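Local coordinates for iron transport multicopper oxidase FET3 (Saccharomyces cerevisiae, PDB 1ZPU), which oxidises ferrous to ferric iron with four copper ions while reducing oxygen to water, as the ferroxidase of high-affinity iron uptake in yeast, at residues Arg14-Asp17 with Pro23-Thr26; Asn53-Ser58 with Asp109-Asp114; Asp145-Leu150 with Ile465-Leu470; Lys152-Val157 with Ala163-Gln168. All coordinates share one frame; numbering follows the deposited sequence.

Interaction 1 (Arg14-Asp17 with Pro23-Thr26); sequences RNVD and PVIT. With NAG (2-acetamido-2-deoxy-beta-D-glucopyranose), chain H.
Arg-14, at the end of strand 2-14, lays the aliphatic part of its side chain against Val-24 on the neighbouring strand: Arg-14 CG comes to 3.6 Å from Val-24 CG2, and CB of the same arginine lies 3.8 Å from that methyl. The two side chains cross at about a right angle. With CG anti to the carbonyl carbon (chi1 -70°) and further bends at chi2 and chi3, the arginine brings its guanidinium beside Thr-26, whose CG2 sits obliquely to it, 4.3 Å from Arg-14 NH2. That nitrogen also makes a weak hydrogen bond to the carbonyl of Gly-29. Val-16, two residues further on, meets the other methyl of the same valine, Val-16 CG2 to Val-24 CG1 being 4.0 Å. Trp-142 touches both valines, so the apolar patch continues onto strand 133-142 of the second plastocyanin-like domain. Asp-17 OD2 is hydrogen-bonded to His-144 NE2, while the Asp-17 carbonyl O lies 3.2 Å from O7 of a glycan sugar. Backbone hydrogen bonds pair Arg-14 with Arg-22 and Val-24 with Asp-12, the pattern of a beta hairpin, here at the edge of a sheet in the first plastocyanin-like (cupredoxin) domain.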
loop_
_atom_site.group_PDB
_atom_site.type_symbol
_atom_site.label_atom_id
_atom_site.label_comp_id
_atom_site.label_asym_id
_atom_site.label_seq_id
_atom_site.Cartn_x
_atom_site.Cartn_y
_atom_site.Cartn_z
ATOM N N ARG A 14 6.580 -1.539 -23.788
ATOM C CA ARG A 14 6.507 -0.081 -23.760
ATOM C C ARG A 14 7.864 0.467 -23.344
ATOM O O ARG A 14 8.661 -0.228 -22.696
ATOM C CB ARG A 14 5.481 0.439 -22.747
ATOM C CG ARG A 14 4.017 0.223 -23.056
ATOM C CD ARG A 14 3.565 0.772 -24.387
ATOM N NE ARG A 14 2.698 -0.249 -24.958
ATOM C CZ ARG A 14 1.371 -0.190 -25.031
ATOM N NH1 ARG A 14 0.718 0.899 -24.614
ATOM N NH2 ARG A 14 0.706 -1.218 -25.556
ATOM N N ASN A 15 8.129 1.714 -23.717
ATOM C CA ASN A 15 9.291 2.389 -23.202
ATOM C C ASN A 15 8.813 3.487 -22.271
ATOM O O ASN A 15 8.681 4.633 -22.677
ATOM C CB ASN A 15 10.168 2.930 -24.329
ATOM C CG ASN A 15 11.496 3.457 -23.823
ATOM O OD1 ASN A 15 11.596 3.877 -22.668
ATOM N ND2 ASN A 15 12.525 3.431 -24.670
ATOM N N VAL A 16 8.534 3.114 -21.028
ATOM C CA VAL A 16 7.936 4.008 -20.047
ATOM C C VAL A 16 8.917 5.104 -19.646
ATOM O O VAL A 16 8.605 6.289 -19.607
ATOM C CB VAL A 16 7.575 3.210 -18.793
ATOM C CG1 VAL A 16 7.002 4.125 -17.712
ATOM C CG2 VAL A 16 6.625 2.085 -19.164
ATOM N N ASP A 17 10.109 4.636 -19.327
ATOM C CA ASP A 17 11.262 5.412 -18.919
ATOM C C ASP A 17 11.632 6.519 -19.886
ATOM O O ASP A 17 11.915 7.659 -19.483
ATOM C CB ASP A 17 12.454 4.442 -18.874
ATOM C CG ASP A 17 13.202 4.593 -17.643
ATOM O OD1 ASP A 17 12.702 5.425 -16.858
ATOM O OD2 ASP A 17 14.236 3.927 -17.429
ATOM N N PRO A 23 8.863 -5.212 -21.551
ATOM C CA PRO A 23 7.482 -5.668 -21.388
ATOM C C PRO A 23 6.837 -5.103 -20.129
ATOM O O PRO A 23 7.446 -5.102 -19.067
ATOM C CB PRO A 23 7.601 -7.205 -21.288
ATOM C CG PRO A 23 8.952 -7.527 -21.741
ATOM C CD PRO A 23 9.815 -6.324 -21.441
ATOM N N VAL A 24 5.605 -4.628 -20.266
ATOM C CA VAL A 24 4.819 -4.161 -19.138
ATOM C C VAL A 24 3.473 -4.888 -19.130
ATOM O O VAL A 24 3.074 -5.458 -20.162
ATOM C CB VAL A 24 4.635 -2.611 -19.176
ATOM C CG1 VAL A 24 5.973 -1.906 -19.097
ATOM C CG2 VAL A 24 3.917 -2.175 -20.430
ATOM N N ILE A 25 2.784 -4.885 -17.981
ATOM C CA ILE A 25 1.463 -5.531 -17.879
ATOM C C ILE A 25 0.335 -4.633 -18.405
ATOM O O ILE A 25 0.051 -3.569 -17.849
ATOM C CB ILE A 25 1.127 -6.023 -16.456
ATOM C CG1 ILE A 25 2.337 -6.702 -15.814
ATOM C CG2 ILE A 25 -0.027 -7.025 -16.513
ATOM C CD1 ILE A 25 2.060 -7.363 -14.473
ATOM N N THR A 26 -0.310 -5.081 -19.474
ATOM C CA THR A 26 -1.344 -4.297 -20.118
ATOM C C THR A 26 -2.748 -4.645 -19.637
ATOM O O THR A 26 -2.971 -5.718 -19.101
ATOM C CB THR A 26 -1.254 -4.468 -21.633
ATOM O OG1 THR A 26 -1.206 -5.859 -21.950
ATOM C CG2 THR A 26 0.012 -3.800 -22.142
HETATM C C1 NAG H . 13.409 13.019 -20.253
HETATM C C2 NAG H . 13.254 11.883 -21.270
HETATM C C3 NAG H . 14.396 10.870 -21.215
HETATM C C4 NAG H . 15.770 11.524 -21.216
HETATM C C5 NAG H . 15.735 12.610 -20.137
HETATM C C6 NAG H . 17.001 13.442 -20.092
HETATM C C7 NAG H . 11.050 10.762 -21.655
HETATM C C8 NAG H . 10.595 11.620 -22.803
HETATM N N2 NAG H . 12.086 11.139 -20.909
HETATM O O3 NAG H . 14.337 9.967 -22.293
HETATM O O4 NAG H . 16.737 10.528 -20.933
HETATM O O5 NAG H . 14.704 13.515 -20.468
HETATM O O6 NAG H . 16.998 14.201 -21.282
HETATM O O7 NAG H . 10.447 9.736 -21.358
#

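Interaction 2 (Asn53-Ser58 with Asp109-Asp114); sequences NNTNTS and DGQYED. With NAG (2-acetamido-2-deoxy-beta-D-glucopyranose), chain J.
Two loops of the first cupredoxin domain meet here, one leading into the strand with copper ligands His-60 and His-62, the other following ligands His-105 and His-107. The side chain of Gln-111 lies between them. Its CG is anti to the backbone N (chi1 -152°), and a bend at chi2 sets the amide against 53-58. The amide reaches the carbonyl of Asn-56, with Gln-111 CD 3.6 Å from Asn-56 O; its oxygen and nitrogen are probably interchanged in the model, so no bond is assigned to either. Thr-55 CG2 lies against the same amide, the threonine and glutamine side chains sliding past each other in opposite directions. With the Gln-111 amide replaced by the methyl of an alanine, the Asn-56 carbonyl would probably lose its neighbour and Thr-55 its packing. Asn-56 turns its own side chain elsewhere: ND2 is joined to C1 of an N-acetylglucosamine at 1.4 Å, and Asp-109 OD2 is 3.7 Å from O7 of that sugar. Further along, Ser-58 OG is hydrogen-bonded to Thr-108 OG1, which joins 53-58 to the residue just before 109-114. Within 109-114, Asp-114 N donates to Gln-111 O at 2.8 Å, closing a turn through the 3-10 segment 112-113. With the Ser-58 side chain about 4 Å from that of the type 3 ligand His-107 (nearest atoms), the arrangement belongs to the outer surroundings of the trinuclear copper cluster of multicopper oxidases.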
loop_
_atom_site.group_PDB
_atom_site.type_symbol
_atom_site.label_atom_id
_atom_site.label_comp_id
_atom_site.label_asym_id
_atom_site.label_seq_id
_atom_site.Cartn_x
_atom_site.Cartn_y
_atom_site.Cartn_z
ATOM N N ASN A 53 0.479 -15.917 -19.352
ATOM C CA ASN A 53 0.683 -17.325 -19.714
ATOM C C ASN A 53 1.057 -18.273 -18.572
ATOM O O ASN A 53 0.856 -19.481 -18.660
ATOM C CB ASN A 53 1.755 -17.428 -20.801
ATOM C CG ASN A 53 1.544 -18.612 -21.701
ATOM O OD1 ASN A 53 0.519 -18.705 -22.379
ATOM N ND2 ASN A 53 2.509 -19.533 -21.719
ATOM N N ASN A 54 1.594 -17.712 -17.495
ATOM C CA ASN A 54 2.351 -18.508 -16.536
ATOM C C ASN A 54 2.287 -17.985 -15.088
ATOM O O ASN A 54 2.698 -18.686 -14.170
ATOM C CB ASN A 54 3.804 -18.552 -17.016
ATOM C CG ASN A 54 4.415 -17.126 -17.172
ATOM O OD1 ASN A 54 3.690 -16.101 -17.326
ATOM N ND2 ASN A 54 5.753 -17.062 -17.125
ATOM N N THR A 55 1.782 -16.768 -14.887
ATOM C CA THR A 55 1.626 -16.221 -13.541
ATOM C C THR A 55 0.181 -16.330 -13.050
ATOM O O THR A 55 -0.747 -16.448 -13.857
ATOM C CB THR A 55 2.009 -14.735 -13.508
ATOM O OG1 THR A 55 2.720 -14.392 -14.705
ATOM C CG2 THR A 55 2.858 -14.423 -12.276
ATOM N N ASN A 56 -0.005 -16.285 -11.732
ATOM C CA ASN A 56 -1.321 -15.995 -11.158
ATOM C C ASN A 56 -1.569 -14.467 -11.135
ATOM O O ASN A 56 -0.648 -13.697 -11.424
ATOM C CB ASN A 56 -1.436 -16.617 -9.764
ATOM C CG ASN A 56 -1.440 -18.159 -9.793
ATOM O OD1 ASN A 56 -1.912 -18.768 -10.754
ATOM N ND2 ASN A 56 -0.935 -18.786 -8.716
ATOM N N THR A 57 -2.797 -14.035 -10.837
ATOM C CA THR A 57 -3.083 -12.604 -10.610
ATOM C C THR A 57 -4.062 -12.373 -9.470
ATOM O O THR A 57 -4.682 -13.304 -8.970
ATOM C CB THR A 57 -3.679 -11.866 -11.848
ATOM O OG1 THR A 57 -3.507 -12.642 -13.041
ATOM C CG2 THR A 57 -3.045 -10.500 -12.010
ATOM N N SER A 58 -4.190 -11.109 -9.076
ATOM C CA SER A 58 -5.213 -10.680 -8.142
ATOM C C SER A 58 -5.287 -9.189 -8.295
ATOM O O SER A 58 -4.427 -8.606 -8.952
ATOM C CB SER A 58 -4.813 -11.023 -6.721
ATOM O OG SER A 58 -3.492 -10.594 -6.479
ATOM N N ASP A 109 2.806 -11.326 -6.889
ATOM C CA ASP A 109 4.231 -11.293 -6.497
ATOM C C ASP A 109 4.772 -9.850 -6.515
ATOM O O ASP A 109 4.613 -9.103 -5.540
ATOM C CB ASP A 109 5.052 -12.223 -7.406
ATOM C CG ASP A 109 4.846 -13.755 -7.075
ATOM O OD1 ASP A 109 5.485 -14.248 -6.095
ATOM O OD2 ASP A 109 4.096 -14.471 -7.821
ATOM N N GLY A 110 5.391 -9.440 -7.618
ATOM C CA GLY A 110 5.834 -8.058 -7.747
ATOM C C GLY A 110 5.028 -7.405 -8.837
ATOM O O GLY A 110 5.231 -6.227 -9.176
ATOM N N GLN A 111 4.119 -8.200 -9.387
ATOM C CA GLN A 111 3.204 -7.803 -10.437
ATOM C C GLN A 111 2.936 -6.280 -10.548
ATOM O O GLN A 111 3.167 -5.706 -11.602
ATOM C CB GLN A 111 1.919 -8.602 -10.248
ATOM C CG GLN A 111 1.126 -8.860 -11.480
ATOM C CD GLN A 111 0.624 -10.293 -11.528
ATOM O OE1 GLN A 111 -0.568 -10.559 -11.358
ATOM N NE2 GLN A 111 1.542 -11.226 -11.744
ATOM N N TYR A 112 2.481 -5.597 -9.502
ATOM C CA TYR A 112 2.130 -4.177 -9.732
ATOM C C TYR A 112 3.279 -3.245 -10.156
ATOM O O TYR A 112 3.047 -2.299 -10.906
ATOM C CB TYR A 112 1.226 -3.546 -8.661
ATOM C CG TYR A 112 1.875 -2.889 -7.462
ATOM C CD1 TYR A 112 2.393 -1.586 -7.522
ATOM C CD2 TYR A 112 1.901 -3.545 -6.236
ATOM C CE1 TYR A 112 2.953 -0.982 -6.389
ATOM C CE2 TYR A 112 2.447 -2.966 -5.117
ATOM C CZ TYR A 112 2.967 -1.694 -5.186
ATOM O OH TYR A 112 3.507 -1.181 -4.025
ATOM N N GLU A 113 4.504 -3.504 -9.701
ATOM C CA GLU A 113 5.664 -2.789 -10.250
ATOM C C GLU A 113 5.769 -2.925 -11.753
ATOM O O GLU A 113 6.251 -2.030 -12.409
ATOM C CB GLU A 113 6.992 -3.229 -9.626
ATOM C CG GLU A 113 7.405 -2.383 -8.414
ATOM C CD GLU A 113 8.110 -1.071 -8.758
ATOM O OE1 GLU A 113 7.685 -0.291 -9.648
ATOM O OE2 GLU A 113 9.119 -0.804 -8.095
ATOM N N ASP A 114 5.315 -4.041 -12.300
ATOM C CA ASP A 114 5.394 -4.250 -13.730
ATOM C C ASP A 114 4.203 -3.649 -14.473
ATOM O O ASP A 114 3.953 -3.991 -15.635
ATOM C CB ASP A 114 5.595 -5.739 -14.045
ATOM C CG ASP A 114 7.010 -6.241 -13.677
ATOM O OD1 ASP A 114 7.938 -5.407 -13.506
ATOM O OD2 ASP A 114 7.200 -7.476 -13.566
HETATM C C1 NAG J . -0.047 -19.871 -9.060
HETATM C C2 NAG J . 1.431 -20.140 -8.710
HETATM C C3 NAG J . 1.697 -21.605 -8.324
HETATM C C4 NAG J . 0.635 -22.177 -7.378
HETATM C C5 NAG J . -0.795 -21.811 -7.776
HETATM C C6 NAG J . -1.541 -21.089 -6.640
HETATM C C7 NAG J . 3.229 -18.684 -9.473
HETATM C C8 NAG J . 4.637 -19.020 -9.053
HETATM N N2 NAG J . 2.384 -19.702 -9.733
HETATM O O3 NAG J . 2.951 -21.695 -7.672
HETATM O O4 NAG J . 0.754 -23.576 -7.368
HETATM O O5 NAG J . -0.792 -21.077 -9.006
HETATM O O6 NAG J . -1.663 -21.912 -5.497
HETATM O O7 NAG J . 2.892 -17.485 -9.543
#

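Interaction 3 (Asp145-Leu150 with Ile465-Leu470); sequences DLVTDL and IEWHLL. With CU1 (copper (I) ion), chain B.
Trp-467 takes both contacts from helix 147-154 on its six-membered ring, in a packing of two short helices that joins the second and third plastocyanin-like domains of the multicopper oxidase fold. Val-147 CG1 lies 3.8 Å from Trp-467 CZ3, and Leu-150 CD1 lies 3.8 Å from Trp-467 CH2. Both methyls approach obliquely, and the side chains also cross the indole at a slant. Val-147 and Leu-150 are three residues apart, so one helical turn presents both to the ring. Val-147 CG1 is anti to the backbone N (chi1 -179°), which places that methyl at the ring.

Outside this apolar shell, the indole NE1 is hydrogen-bonded to Tyr-143 OH, fixing the rotation of the ring, and Phe-198 and Phe-154 meet it edge-to-face. The start of the valine helix is held as well, since Asp-114 OD2 accepts a hydrogen bond from Val-147 N. On the other side, the backbone bond from Leu-469 N to Ile-465 O, 3.0 Å, belongs to the first turn of helix 466-470. The residue after the tryptophan, His-468, binds the type 1 copper together with His-392 and Cys-463. Ile-465 CG2 sits over the centre of its imidazole, 3.7 Å above the plane, while His-468 ND1 binds the copper at 2.1 Å.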
loop_
_atom_site.group_PDB
_atom_site.type_symbol
_atom_site.label_atom_id
_atom_site.label_comp_id
_atom_site.label_asym_id
_atom_site.label_seq_id
_atom_site.Cartn_x
_atom_site.Cartn_y
_atom_site.Cartn_z
ATOM N N ASP A 145 14.238 -4.270 -15.538
ATOM C CA ASP A 145 13.997 -5.688 -15.561
ATOM C C ASP A 145 12.683 -5.976 -14.859
ATOM O O ASP A 145 12.307 -5.275 -13.923
ATOM C CB ASP A 145 15.144 -6.428 -14.874
ATOM C CG ASP A 145 16.485 -6.237 -15.591
ATOM O OD1 ASP A 145 16.858 -7.088 -16.454
ATOM O OD2 ASP A 145 17.166 -5.230 -15.288
ATOM N N LEU A 146 11.990 -7.011 -15.314
ATOM C CA LEU A 146 10.753 -7.464 -14.692
ATOM C C LEU A 146 11.017 -8.000 -13.298
ATOM O O LEU A 146 12.104 -8.488 -12.999
ATOM C CB LEU A 146 10.113 -8.567 -15.523
ATOM C CG LEU A 146 9.675 -8.270 -16.952
ATOM C CD1 LEU A 146 10.853 -8.395 -17.929
ATOM C CD2 LEU A 146 8.624 -9.280 -17.290
ATOM N N VAL A 147 10.006 -7.920 -12.443
ATOM C CA VAL A 147 10.148 -8.361 -11.071
ATOM C C VAL A 147 10.489 -9.847 -10.987
ATOM O O VAL A 147 11.354 -10.238 -10.215
ATOM C CB VAL A 147 8.933 -7.977 -10.270
ATOM C CG1 VAL A 147 9.084 -8.397 -8.844
ATOM C CG2 VAL A 147 8.806 -6.505 -10.323
ATOM N N THR A 148 9.851 -10.658 -11.819
ATOM C CA THR A 148 10.149 -12.080 -11.879
ATOM C C THR A 148 11.651 -12.366 -11.964
ATOM O O THR A 148 12.162 -13.231 -11.232
ATOM C CB THR A 148 9.324 -12.760 -13.003
ATOM O OG1 THR A 148 8.087 -13.220 -12.439
ATOM C CG2 THR A 148 10.073 -13.941 -13.668
ATOM N N ASP A 149 12.346 -11.613 -12.822
ATOM C CA ASP A 149 13.792 -11.760 -13.011
ATOM C C ASP A 149 14.647 -11.246 -11.847
ATOM O O ASP A 149 15.621 -11.904 -11.440
ATOM C CB ASP A 149 14.201 -11.142 -14.339
ATOM C CG ASP A 149 13.696 -11.952 -15.515
ATOM O OD1 ASP A 149 13.592 -13.192 -15.365
ATOM O OD2 ASP A 149 13.400 -11.368 -16.580
ATOM N N LEU A 150 14.265 -10.093 -11.300
ATOM C CA LEU A 150 14.960 -9.531 -10.152
ATOM C C LEU A 150 14.850 -10.432 -8.927
ATOM O O LEU A 150 15.828 -10.604 -8.196
ATOM C CB LEU A 150 14.467 -8.115 -9.839
ATOM C CG LEU A 150 14.667 -7.079 -10.953
ATOM C CD1 LEU A 150 13.987 -5.791 -10.632
ATOM C CD2 LEU A 150 16.146 -6.868 -11.251
ATOM N N ILE A 465 6.478 -2.169 0.817
ATOM C CA ILE A 465 7.609 -2.286 -0.071
ATOM C C ILE A 465 7.579 -3.694 -0.602
ATOM O O ILE A 465 7.755 -4.652 0.145
ATOM C CB ILE A 465 8.945 -2.043 0.642
ATOM C CG1 ILE A 465 9.134 -0.547 0.947
ATOM C CG2 ILE A 465 10.116 -2.596 -0.213
ATOM C CD1 ILE A 465 10.278 -0.249 1.906
ATOM N N GLU A 466 7.356 -3.815 -1.901
ATOM C CA GLU A 466 7.115 -5.098 -2.527
ATOM C C GLU A 466 8.169 -6.152 -2.210
ATOM O O GLU A 466 7.845 -7.329 -1.997
ATOM C CB GLU A 466 6.962 -4.885 -4.024
ATOM C CG GLU A 466 5.534 -4.488 -4.397
ATOM C CD GLU A 466 4.567 -5.685 -4.338
ATOM O OE1 GLU A 466 4.697 -6.589 -5.213
ATOM O OE2 GLU A 466 3.695 -5.714 -3.420
ATOM N N TRP A 467 9.427 -5.721 -2.165
ATOM C CA TRP A 467 10.529 -6.611 -1.833
ATOM C C TRP A 467 10.393 -7.169 -0.420
ATOM O O TRP A 467 10.656 -8.345 -0.189
ATOM C CB TRP A 467 11.859 -5.886 -2.005
ATOM C CG TRP A 467 11.963 -5.157 -3.325
ATOM C CD1 TRP A 467 12.079 -3.807 -3.510
ATOM C CD2 TRP A 467 11.957 -5.748 -4.642
ATOM N NE1 TRP A 467 12.158 -3.525 -4.860
ATOM C CE2 TRP A 467 12.077 -4.694 -5.572
ATOM C CE3 TRP A 467 11.865 -7.064 -5.115
ATOM C CZ2 TRP A 467 12.106 -4.908 -6.948
ATOM C CZ3 TRP A 467 11.889 -7.283 -6.481
ATOM C CH2 TRP A 467 12.008 -6.205 -7.387
ATOM N N HIS A 468 9.956 -6.335 0.518
ATOM C CA HIS A 468 9.846 -6.755 1.896
ATOM C C HIS A 468 8.637 -7.673 2.121
ATOM O O HIS A 468 8.676 -8.589 2.965
ATOM C CB HIS A 468 9.837 -5.545 2.830
ATOM C CG HIS A 468 11.079 -4.707 2.740
ATOM N ND1 HIS A 468 11.177 -3.455 3.314
ATOM C CD2 HIS A 468 12.265 -4.930 2.127
ATOM C CE1 HIS A 468 12.370 -2.951 3.068
ATOM N NE2 HIS A 468 13.047 -3.823 2.347
ATOM N N LEU A 469 7.569 -7.427 1.363
ATOM C CA LEU A 469 6.415 -8.308 1.376
ATOM C C LEU A 469 6.794 -9.681 0.810
ATOM O O LEU A 469 6.345 -10.707 1.312
ATOM C CB LEU A 469 5.279 -7.688 0.588
ATOM C CG LEU A 469 3.937 -8.419 0.559
ATOM C CD1 LEU A 469 3.313 -8.587 1.964
ATOM C CD2 LEU A 469 3.004 -7.678 -0.407
ATOM N N LEU A 470 7.641 -9.691 -0.219
ATOM C CA LEU A 470 8.205 -10.936 -0.755
ATOM C C LEU A 470 9.054 -11.656 0.268
ATOM O O LEU A 470 9.079 -12.895 0.288
ATOM C CB LEU A 470 9.031 -10.683 -2.015
ATOM C CG LEU A 470 8.203 -10.680 -3.294
ATOM C CD1 LEU A 470 8.902 -9.886 -4.390
ATOM C CD2 LEU A 470 7.900 -12.111 -3.749
HETATM CU CU CU1 B . 9.733 -2.670 4.596
#

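Interaction 4 (Lys152-Val157 with Ala163-Gln168); sequences KSFMSV and AEPIPQ. With MAN (alpha-D-mannopyranose), chain C.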
loop_
_atom_site.group_PDB
_atom_site.type_symbol
_atom_site.label_atom_id
_atom_site.label_comp_id
_atom_site.label_asym_id
_atom_site.label_seq_id
_atom_site.Cartn_x
_atom_site.Cartn_y
_atom_site.Cartn_z
ATOM N N LYS A 152 14.870 -13.538 -8.675
ATOM C CA LYS A 152 15.786 -14.670 -8.740
ATOM C C LYS A 152 17.085 -14.369 -8.023
ATOM O O LYS A 152 17.644 -15.239 -7.346
ATOM C CB LYS A 152 16.092 -15.039 -10.190
ATOM C CG LYS A 152 14.953 -15.682 -10.923
ATOM C CD LYS A 152 15.227 -15.646 -12.405
ATOM C CE LYS A 152 13.985 -15.991 -13.206
ATOM N NZ LYS A 152 14.400 -16.402 -14.584
ATOM N N SER A 153 17.567 -13.143 -8.183
ATOM C CA SER A 153 18.789 -12.727 -7.503
ATOM C C SER A 153 18.517 -11.934 -6.220
ATOM O O SER A 153 19.438 -11.706 -5.444
ATOM C CB SER A 153 19.739 -11.971 -8.435
ATOM O OG SER A 153 19.062 -10.923 -9.099
ATOM N N PHE A 154 17.270 -11.532 -5.982
ATOM C CA PHE A 154 16.927 -10.873 -4.720
ATOM C C PHE A 154 16.799 -11.862 -3.569
ATOM O O PHE A 154 17.372 -11.663 -2.502
ATOM C CB PHE A 154 15.629 -10.081 -4.824
ATOM C CG PHE A 154 15.170 -9.515 -3.519
ATOM C CD1 PHE A 154 16.025 -8.715 -2.751
ATOM C CD2 PHE A 154 13.879 -9.762 -3.060
ATOM C CE1 PHE A 154 15.606 -8.177 -1.533
ATOM C CE2 PHE A 154 13.433 -9.226 -1.850
ATOM C CZ PHE A 154 14.298 -8.433 -1.079
ATOM N N MET A 155 16.005 -12.902 -3.782
ATOM C CA MET A 155 15.817 -13.947 -2.802
ATOM C C MET A 155 16.801 -15.060 -3.144
ATOM O O MET A 155 16.433 -16.072 -3.747
ATOM C CB MET A 155 14.378 -14.453 -2.862
ATOM C CG MET A 155 13.725 -14.582 -1.500
ATOM S SD MET A 155 13.026 -13.015 -0.940
ATOM C CE MET A 155 11.611 -12.975 -2.020
ATOM N N SER A 156 18.058 -14.859 -2.764
ATOM C CA SER A 156 19.156 -15.662 -3.272
ATOM C C SER A 156 20.240 -15.785 -2.219
ATOM O O SER A 156 20.393 -14.885 -1.391
ATOM C CB SER A 156 19.733 -14.986 -4.525
ATOM O OG SER A 156 20.884 -15.667 -4.998
ATOM N N VAL A 157 20.998 -16.883 -2.266
ATOM C CA VAL A 157 22.161 -17.056 -1.402
ATOM C C VAL A 157 23.284 -16.083 -1.750
ATOM O O VAL A 157 24.167 -15.846 -0.936
ATOM C CB VAL A 157 22.730 -18.488 -1.455
ATOM C CG1 VAL A 157 21.933 -19.409 -0.574
ATOM C CG2 VAL A 157 22.776 -18.999 -2.884
ATOM N N ALA A 163 19.720 -7.051 0.418
ATOM C CA ALA A 163 19.724 -5.817 -0.363
ATOM C C ALA A 163 18.642 -5.855 -1.429
ATOM O O ALA A 163 18.589 -6.771 -2.252
ATOM C CB ALA A 163 21.082 -5.578 -0.989
ATOM N N GLU A 164 17.770 -4.863 -1.384
ATOM C CA GLU A 164 16.690 -4.695 -2.341
ATOM C C GLU A 164 17.236 -4.147 -3.647
ATOM O O GLU A 164 18.080 -3.245 -3.615
ATOM C CB GLU A 164 15.716 -3.685 -1.743
ATOM C CG GLU A 164 16.449 -2.772 -0.755
ATOM C CD GLU A 164 15.749 -2.754 0.561
ATOM O OE1 GLU A 164 15.939 -1.805 1.371
ATOM O OE2 GLU A 164 14.972 -3.703 0.765
ATOM N N PRO A 165 16.749 -4.664 -4.797
ATOM C CA PRO A 165 17.214 -4.222 -6.119
ATOM C C PRO A 165 16.966 -2.743 -6.374
ATOM O O PRO A 165 15.921 -2.222 -6.041
ATOM C CB PRO A 165 16.387 -5.062 -7.093
ATOM C CG PRO A 165 15.292 -5.602 -6.316
ATOM C CD PRO A 165 15.726 -5.714 -4.904
ATOM N N ILE A 166 17.939 -2.092 -6.989
ATOM C CA ILE A 166 17.919 -0.655 -7.198
ATOM C C ILE A 166 17.252 -0.292 -8.519
ATOM O O ILE A 166 17.624 -0.834 -9.560
ATOM C CB ILE A 166 19.354 -0.117 -7.100
ATOM C CG1 ILE A 166 19.834 -0.294 -5.660
ATOM C CG2 ILE A 166 19.429 1.347 -7.498
ATOM C CD1 ILE A 166 21.250 -0.706 -5.559
ATOM N N PRO A 167 16.253 0.619 -8.472
ATOM C CA PRO A 167 15.477 1.040 -9.648
ATOM C C PRO A 167 16.301 1.927 -10.575
ATOM O O PRO A 167 17.364 2.391 -10.183
ATOM C CB PRO A 167 14.324 1.835 -9.043
ATOM C CG PRO A 167 14.750 2.228 -7.710
ATOM C CD PRO A 167 15.833 1.313 -7.245
ATOM N N GLN A 168 15.823 2.163 -11.794
ATOM C CA GLN A 168 16.624 2.874 -12.771
ATOM C C GLN A 168 16.257 4.331 -12.913
ATOM O O GLN A 168 17.089 5.126 -13.333
ATOM C CB GLN A 168 16.585 2.164 -14.117
ATOM C CG GLN A 168 17.599 1.013 -14.233
ATOM C CD GLN A 168 17.364 -0.081 -13.194
ATOM O OE1 GLN A 168 16.487 -0.927 -13.351
ATOM N NE2 GLN A 168 18.139 -0.049 -12.120
HETATM C C1 MAN C . 20.458 7.115 -17.557
HETATM C C2 MAN C . 19.694 7.862 -16.470
HETATM C C3 MAN C . 19.703 7.094 -15.157
HETATM C C4 MAN C . 19.290 5.648 -15.394
HETATM C C5 MAN C . 20.177 5.008 -16.441
HETATM C C6 MAN C . 19.697 3.596 -16.715
HETATM O O2 MAN C . 18.359 8.003 -16.870
HETATM O O3 MAN C . 18.798 7.677 -14.246
HETATM O O4 MAN C . 19.383 4.921 -14.201
HETATM O O5 MAN C . 20.067 5.756 -17.631
HETATM O O6 MAN C . 20.451 3.096 -17.796
#
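Phe-154, in the last turn of helix 147-154, directs its ring at the extended loop 163-168. From CB the chain leaves with CG anti to the backbone N (chi1 174°), which sets the ring against the loop. CG lies 4.1 Å from Pro-165 CD. The next atom out, Phe-154 CD1, meets two residues of the loop, Pro-165 CD at 3.7 Å and Ala-163 O at 3.3 Å. That oxygen lies at the ring edge and in its plane, whereas the proline carbon comes obliquely; the two side chains cross at about a right angle. Still further, Phe-154 CE1 is 3.4 Å from Ala-163 O and 3.7 Å from Glu-164 CA. The carbonyl of Ala-163 has a polar partner as well, a hydrogen bond from Asn-159 ND2. A serine in place of Phe-154 would probably open a gap against Pro-165 and Glu-164 and remove one of the edge-to-face partners of Trp-467. The Glu-164 carboxylate has its partner outside the loop, OE2 being hydrogen-bonded to His-468 NE2. Phe-154 thus packs the helix end on a loop that, through Glu-164, supplies a second-shell hydrogen bond to a histidine ligand of the type 1 copper site.

How the interactions relate
The closest pair is interactions 3 and 4, with centres 7 Å apart; both use helix 147-154, and interaction 4 is nested in the chain loop that interaction 3 closes. They touch where Trp-467 packs on Pro-165, Trp-467 CZ2 lying 3.3 Å from Pro-165 CG. Together they lie beside the type 1 copper, the Glu-164 side chain being about 7 Å from the ion. Interaction 2, centred 10 Å from interaction 3, packs Gly-110 CA 3.4 Å from Val-147 CG1; its Ser-58 side chain is about 9 Å from a bound copper. Interaction 1 joins this group through Ile-25 N and Asp-114 O, 2.8 Å apart in a probable hydrogen bond, and lies away from the copper sites.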